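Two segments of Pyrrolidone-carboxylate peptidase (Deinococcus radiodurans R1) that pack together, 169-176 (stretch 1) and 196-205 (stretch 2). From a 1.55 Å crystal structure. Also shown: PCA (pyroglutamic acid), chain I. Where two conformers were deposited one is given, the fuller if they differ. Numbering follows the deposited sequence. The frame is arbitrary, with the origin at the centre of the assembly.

Stretch 1 169-176: FLHVPANA
Stretch 2 (196-205) EITRAVRVAA

A β-strand laid against an α-helix, running nearly antiparallel to it, forms this contact. Phe-169 to Val-172 are extended, with phi between -126° and -91° and psi between 111° and 150°; Pro-173 (-64°/171°) then leads the chain out of the strand. Glu-196 to Ala-205 are helical throughout, phi near -62° and psi near -44°, held by i to i+4 bonds such as Val-201 N to Ile-197 O at 3.0 Å and Ala-204 N to Ala-200 O at 3.1 Å. The N-to-C directions of strand and helix differ by 164°, and their axes approach to 10.0 Å. The register is set by two CA pairs: Leu-170 CA lies 7.7 Å from Val-201 CA, and Val-172 CA lies 6.7 Å from Ile-197 CA. No hydrogen bond crosses between the stretches; the 283 Å² buried between them, both sides summed, comes from van der Waals packing.

Ile-197 has the largest covered area, 93 Å². Its CA-to-CB bond points toward the strand, and chi1 of -65° (m) with chi2 of 169° (t) sends its two arms to different neighbours. Ile-197 CG2 meets Val-172 CB at 3.7 Å, while Ile-197 CD1 reaches the segment after the strand, lying 3.4 Å from Pro-173 O, 3.8 Å from Ala-174 O and 3.8 Å from Asn-175 CB. A branched side chain with a further methyl can thus cover both the strand end and the following loop. Asn-175 (chi1 62°, p) offers its CB to this contact while its side chain caps a backbone N just past the stretch, at the start of the next helix.

Leu-170, with 59 Å² covered, fills the other end of the contact. Its CB also points toward the helix, and the t, t rotamer (chi1 -169°, chi2 175°) extends CD1 to 3.7 Å from Ala-204 CB, 4.1 Å from Val-201 CA and 4.2 Å from Val-201 CG2. The single methyl of Ala-204 makes contact while allowing Leu-170 CD1 this close to the helix.

Val-172, with 41 Å² covered, lies between these two anchors. Its chi1 of -54° (m) places CG1 4.2 Å from Val-201 CG2, complementing the contact of its CB with Ile-197. Val-201 points sideways, in the t rotamer (chi1 177°), and its CG2 therefore touches both Leu-170 and Val-172. Strand alternation brings Leu-170 and Val-172 to the helix, and Ile-197, Val-201 and Ala-204, spaced by four and then three residues, answer them along one helical face.

Several polar side chains find partners outside the contact between the stretches. His-171, out of reach of the helix, donates from NE2 to OXT of the bound pyroglutamic acid at 2.9 Å, with an N-H...acceptor angle of 156°; the ligand oxygen lies at the ring edge. Within the helix, Arg-199 NH2 forms a salt bridge with Glu-196 OE1 at 2.9 Å.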

# COMPACT_ATOMS: atom_id res chain seq x y z
N PHE B 169 23.65 -2.30 7.15
CA PHE B 169 22.86 -1.13 6.84
C PHE B 169 21.53 -1.14 7.57
O PHE B 169 20.85 -2.17 7.66
CB PHE B 169 22.59 -1.00 5.32
CG PHE B 169 22.34 0.44 4.92
CD1 PHE B 169 21.05 1.04 5.11
CD2 PHE B 169 23.38 1.24 4.46
CE1 PHE B 169 20.86 2.35 4.81
CE2 PHE B 169 23.20 2.57 4.20
CZ PHE B 169 21.94 3.15 4.40
N LEU B 170 21.17 0.03 8.09
CA LEU B 170 19.92 0.25 8.83
C LEU B 170 19.15 1.37 8.11
O LEU B 170 19.58 2.53 8.10
CB LEU B 170 20.28 0.59 10.30
CG LEU B 170 19.17 0.62 11.34
CD1 LEU B 170 19.73 0.87 12.72
CD2 LEU B 170 18.12 1.62 11.06
N HIS B 171 18.01 1.02 7.48
CA HIS B 171 17.14 2.00 6.83
C HIS B 171 16.09 2.46 7.82
O HIS B 171 15.50 1.65 8.54
CB HIS B 171 16.44 1.37 5.61
CG HIS B 171 17.07 1.70 4.29
ND1 HIS B 171 17.48 0.73 3.39
CD2 HIS B 171 17.35 2.90 3.71
CE1 HIS B 171 17.96 1.33 2.30
NE2 HIS B 171 17.89 2.64 2.47
N VAL B 172 15.84 3.79 7.84
CA VAL B 172 14.88 4.34 8.79
C VAL B 172 13.72 4.99 8.05
O VAL B 172 13.89 5.51 6.95
CB VAL B 172 15.55 5.35 9.76
CG1 VAL B 172 16.77 4.70 10.46
CG2 VAL B 172 15.97 6.65 9.05
N PRO B 173 12.53 5.00 8.64
CA PRO B 173 11.41 5.73 8.03
C PRO B 173 11.64 7.24 7.95
O PRO B 173 12.53 7.80 8.59
CB PRO B 173 10.24 5.46 9.01
CG PRO B 173 10.56 4.10 9.59
CD PRO B 173 12.11 4.17 9.80
N ALA B 174 10.72 7.90 7.23
CA ALA B 174 10.61 9.35 7.30
C ALA B 174 10.46 9.79 8.75
O ALA B 174 9.83 9.10 9.54
CB ALA B 174 9.37 9.81 6.51
N ASN B 175 11.03 10.95 9.10
CA ASN B 175 10.62 11.62 10.32
C ASN B 175 9.51 12.62 10.00
O ASN B 175 9.00 12.67 8.87
CB ASN B 175 11.83 12.27 11.00
CG ASN B 175 12.49 13.37 10.13
OD1 ASN B 175 11.95 13.79 9.11
ND2 ASN B 175 13.68 13.82 10.55
N ALA B 176 9.10 13.44 10.99
CA ALA B 176 8.00 14.37 10.74
C ALA B 176 8.35 15.35 9.63
O ALA B 176 7.50 15.68 8.79
CB ALA B 176 7.61 15.13 12.01
N GLU B 196 12.21 8.65 18.19
CA GLU B 196 12.05 7.20 18.03
C GLU B 196 13.09 6.62 17.08
O GLU B 196 13.64 5.55 17.35
CB GLU B 196 10.62 6.93 17.55
CG GLU B 196 10.33 5.44 17.18
CD GLU B 196 10.10 4.53 18.37
OE1 GLU B 196 10.34 4.96 19.54
OE2 GLU B 196 9.57 3.39 18.18
N ILE B 197 13.35 7.30 15.96
CA ILE B 197 14.36 6.85 15.00
C ILE B 197 15.73 6.81 15.65
O ILE B 197 16.46 5.81 15.55
CB ILE B 197 14.34 7.76 13.76
CG1 ILE B 197 13.01 7.60 13.01
CG2 ILE B 197 15.51 7.42 12.82
CD1 ILE B 197 12.78 8.67 11.90
N THR B 198 16.13 7.91 16.29
CA THR B 198 17.44 7.93 16.95
C THR B 198 17.55 6.82 17.99
O THR B 198 18.61 6.17 18.09
CB THR B 198 17.66 9.31 17.60
OG1 THR B 198 17.70 10.30 16.57
CG2 THR B 198 18.98 9.39 18.39
N ARG B 199 16.52 6.61 18.79
CA ARG B 199 16.54 5.53 19.77
C ARG B 199 16.71 4.18 19.09
O ARG B 199 17.44 3.31 19.60
CB ARG B 199 15.27 5.56 20.61
CG ARG B 199 15.36 4.61 21.81
CD ARG B 199 14.19 4.82 22.75
NE ARG B 199 12.89 4.54 22.13
CZ ARG B 199 12.23 3.38 22.26
NH1 ARG B 199 12.71 2.38 23.01
NH2 ARG B 199 11.03 3.21 21.69
N ALA B 200 16.06 3.97 17.93
CA ALA B 200 16.22 2.69 17.22
C ALA B 200 17.66 2.49 16.78
O ALA B 200 18.20 1.38 16.85
CB ALA B 200 15.27 2.64 16.01
N VAL B 201 18.30 3.55 16.28
CA VAL B 201 19.70 3.44 15.86
C VAL B 201 20.58 3.14 17.07
O VAL B 201 21.49 2.30 17.00
CB VAL B 201 20.12 4.72 15.12
CG1 VAL B 201 21.60 4.69 14.73
CG2 VAL B 201 19.25 4.87 13.87
N ARG B 202 20.32 3.82 18.19
CA ARG B 202 21.08 3.62 19.43
C ARG B 202 20.96 2.17 19.91
O ARG B 202 21.96 1.53 20.26
CB ARG B 202 20.58 4.57 20.51
CG ARG B 202 21.38 4.40 21.81
CD ARG B 202 20.89 5.27 22.95
NE ARG B 202 21.67 5.03 24.17
CZ ARG B 202 21.92 5.95 25.10
NH1 ARG B 202 21.47 7.19 24.93
NH2 ARG B 202 22.63 5.65 26.19
N VAL B 203 19.74 1.64 19.93
CA VAL B 203 19.52 0.26 20.39
C VAL B 203 20.24 -0.73 19.48
O VAL B 203 20.85 -1.71 19.97
CB VAL B 203 18.00 -0.01 20.50
CG1 VAL B 203 17.67 -1.49 20.77
CG2 VAL B 203 17.44 0.81 21.64
N ALA B 204 20.23 -0.49 18.17
CA ALA B 204 20.98 -1.35 17.25
C ALA B 204 22.46 -1.27 17.54
O ALA B 204 23.14 -2.31 17.57
CB ALA B 204 20.69 -0.98 15.79
N ALA B 205 22.99 -0.04 17.74
CA ALA B 205 24.42 0.12 18.05
C ALA B 205 24.80 -0.64 19.31
O ALA B 205 25.84 -1.33 19.36
CB ALA B 205 24.74 1.60 18.22
N PCA I . 18.33 7.06 1.25
CA PCA I . 18.70 6.83 -0.14
CB PCA I . 20.02 7.58 -0.39
CG PCA I . 20.34 8.41 0.86
CD PCA I . 19.28 7.97 1.83
OE PCA I . 19.26 8.38 3.00
C PCA I . 18.75 5.32 -0.43
O PCA I . 19.53 4.82 -1.24
OXT PCA I . 18.00 4.53 0.21